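Local coordinates for protein putative TIM-barrel metal-dependent hydrolase (Mycobacterium avium subsp. paratuberculosis S397, PDB 4DZI) that is probably a metal-dependent hydrolase of the amidohydrolase superfamily, holding two neighbouring cadmium ions in the active site of its TIM barrel, at residues S291-S296 against G354-H359. Residues are numbered along the deposited sequence; the frame is centred on the assembly and turned at random.
With CD (cadmium ion), chain P; CD (cadmium ion), chain Q.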
loop_
_atom_site.group_PDB
_atom_site.type_symbol
_atom_site.label_atom_id
_atom_site.label_comp_id
_atom_site.label_asym_id
_atom_site.label_seq_id
_atom_site.Cartn_x
_atom_site.Cartn_y
_atom_site.Cartn_z
ATOM N N SER C 291 -10.762 -13.880 5.055
ATOM C CA SER C 291 -10.179 -12.649 5.613
ATOM C C SER C 291 -11.056 -12.151 6.747
ATOM O O SER C 291 -12.258 -11.944 6.545
ATOM C CB SER C 291 -10.100 -11.592 4.493
ATOM O OG SER C 291 -9.809 -10.310 5.040
ATOM N N ILE C 292 -10.479 -12.008 7.940
ATOM C CA ILE C 292 -11.250 -11.563 9.111
ATOM C C ILE C 292 -10.654 -10.282 9.719
ATOM O O ILE C 292 -9.453 -10.220 10.003
ATOM C CB ILE C 292 -11.274 -12.688 10.183
ATOM C CG1 ILE C 292 -11.645 -14.044 9.544
ATOM C CG2 ILE C 292 -12.215 -12.313 11.336
ATOM C CD1 ILE C 292 -11.605 -15.227 10.506
ATOM N N GLU C 293 -11.514 -9.290 9.929
ATOM C CA GLU C 293 -11.135 -7.992 10.532
ATOM C C GLU C 293 -10.110 -7.230 9.722
ATOM O O GLU C 293 -9.362 -6.419 10.266
ATOM C CB GLU C 293 -10.690 -8.112 12.021
ATOM C CG GLU C 293 -11.005 -6.806 12.789
ATOM C CD GLU C 293 -10.604 -6.767 14.246
ATOM O OE1 GLU C 293 -10.381 -5.652 14.749
ATOM O OE2 GLU C 293 -10.494 -7.837 14.883
ATOM N N ASN C 294 -10.116 -7.454 8.416
ATOM C CA ASN C 294 -9.214 -6.672 7.562
ATOM C C ASN C 294 -9.960 -5.683 6.658
ATOM O O ASN C 294 -9.313 -4.999 5.830
ATOM C CB ASN C 294 -8.430 -7.653 6.704
ATOM C CG ASN C 294 -7.656 -8.656 7.549
ATOM O OD1 ASN C 294 -6.960 -8.272 8.477
ATOM N ND2 ASN C 294 -7.819 -9.948 7.240
ATOM N N GLY C 295 -11.299 -5.609 6.784
ATOM C CA GLY C 295 -12.167 -4.812 5.875
ATOM C C GLY C 295 -12.346 -5.552 4.549
ATOM O O GLY C 295 -11.793 -6.618 4.356
ATOM N N SER C 296 -13.055 -4.931 3.608
ATOM C CA SER C 296 -13.217 -5.505 2.287
ATOM C C SER C 296 -12.798 -4.478 1.254
ATOM O O SER C 296 -12.818 -4.773 0.080
ATOM C CB SER C 296 -14.684 -5.924 2.019
ATOM O OG SER C 296 -15.581 -4.811 2.024
ATOM N N GLY C 354 -19.251 -10.919 10.777
ATOM C CA GLY C 354 -18.368 -11.095 11.943
ATOM C C GLY C 354 -18.525 -9.819 12.785
ATOM O O GLY C 354 -18.534 -8.715 12.248
ATOM N N SER C 355 -18.661 -9.964 14.094
ATOM C CA SER C 355 -18.916 -8.816 14.962
ATOM C C SER C 355 -17.661 -8.268 15.654
ATOM O O SER C 355 -17.653 -7.094 16.059
ATOM C CB SER C 355 -19.882 -9.227 16.086
ATOM O OG SER C 355 -19.242 -10.186 16.911
ATOM N N ASP C 356 -16.631 -9.104 15.801
ATOM C CA ASP C 356 -15.408 -8.765 16.537
ATOM C C ASP C 356 -15.683 -8.587 18.006
ATOM O O ASP C 356 -14.937 -7.918 18.708
ATOM C CB ASP C 356 -14.759 -7.482 15.986
ATOM C CG ASP C 356 -13.297 -7.320 16.416
ATOM O OD1 ASP C 356 -12.564 -8.303 16.612
ATOM O OD2 ASP C 356 -12.876 -6.150 16.500
ATOM N N TRP C 357 -16.773 -9.172 18.482
ATOM C CA TRP C 357 -17.048 -9.088 19.922
ATOM C C TRP C 357 -16.060 -9.893 20.741
ATOM O O TRP C 357 -15.693 -11.003 20.375
ATOM C CB TRP C 357 -18.488 -9.602 20.121
ATOM C CG TRP C 357 -19.056 -9.193 21.455
ATOM C CD1 TRP C 357 -19.756 -8.030 21.754
ATOM C CD2 TRP C 357 -18.997 -9.933 22.719
ATOM N NE1 TRP C 357 -20.119 -8.002 23.093
ATOM C CE2 TRP C 357 -19.672 -9.096 23.720
ATOM C CE3 TRP C 357 -18.444 -11.145 23.121
ATOM C CZ2 TRP C 357 -19.804 -9.497 25.054
ATOM C CZ3 TRP C 357 -18.596 -11.535 24.459
ATOM C CH2 TRP C 357 -19.242 -10.709 25.404
ATOM N N PRO C 358 -15.594 -9.375 21.902
ATOM C CA PRO C 358 -15.995 -8.198 22.647
ATOM C C PRO C 358 -15.055 -7.013 22.464
ATOM O O PRO C 358 -15.001 -6.160 23.328
ATOM C CB PRO C 358 -15.822 -8.678 24.080
ATOM C CG PRO C 358 -14.587 -9.478 24.035
ATOM C CD PRO C 358 -14.695 -10.225 22.717
ATOM N N HIS C 359 -14.308 -6.946 21.362
ATOM C CA HIS C 359 -13.362 -5.820 21.252
ATOM C C HIS C 359 -13.993 -4.452 21.215
ATOM O O HIS C 359 -15.119 -4.285 20.806
ATOM C CB HIS C 359 -12.505 -6.021 19.981
ATOM C CG HIS C 359 -11.430 -7.074 20.120
ATOM N ND1 HIS C 359 -10.549 -7.373 19.097
ATOM C CD2 HIS C 359 -11.063 -7.863 21.189
ATOM C CE1 HIS C 359 -9.691 -8.303 19.519
ATOM N NE2 HIS C 359 -9.989 -8.590 20.808
HETATM CD CD CD P . -10.602 -6.487 16.967
HETATM CD CD CD Q . -11.438 -9.794 15.246
HETATM O O HOH W 1 -8.160 -6.939 16.904
#
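Glu293 and Asp356 reach each other with CG anti to the backbone N in both, chi1 -151° and -163°, and from there Glu293 runs on extended, which brings both its carboxylate oxygens onto the chain P cadmium and places OE2 where it also reaches the chain Q ion. The side chains meet at about a right angle, their carboxylate planes turned 59° apart. Between them, Glu293 OE2 and Asp356 OD1 approach to 2.7 Å; this is no hydrogen bond but two metal-bound oxygens held close by the ions they share. Each bridges both ions: the cadmium of chain Q takes Glu293 OE2 at 2.2 Å and Asp356 OD1 at 2.3 Å, while the cadmium of chain P is chelated by both oxygens of both carboxylates. That chelation is uneven for Asp356, with OD2 at 2.4 Å from the chain P ion and OD1 at 2.7 Å.

His359 completes the second segment's share, its ND1 2.3 Å from the chain P cadmium. The backbone bond from His359 N to Asp356 O closes a type VIa beta turn around the cis peptide before Pro358, which brings Asp356 and His359 together. On the ring's other nitrogen, NE2 is hydrogen-bonded outside the two segments, with Thr123 as the partner. Just ahead, Ser355 OG accepts from Trp357 N at 3.1 Å, an ST turn. A water, 2.5 Å from the chain P cadmium through its O, and Glu361 add to that ion's shell; Asp13, His15 and His230 also bind the chain Q cadmium.

Glu293 directly follows strand 289-292 of the parallel sheet, so the cluster sits at the C-terminal end of that strand, the place of the binuclear metal centre in amidohydrolase TIM barrels.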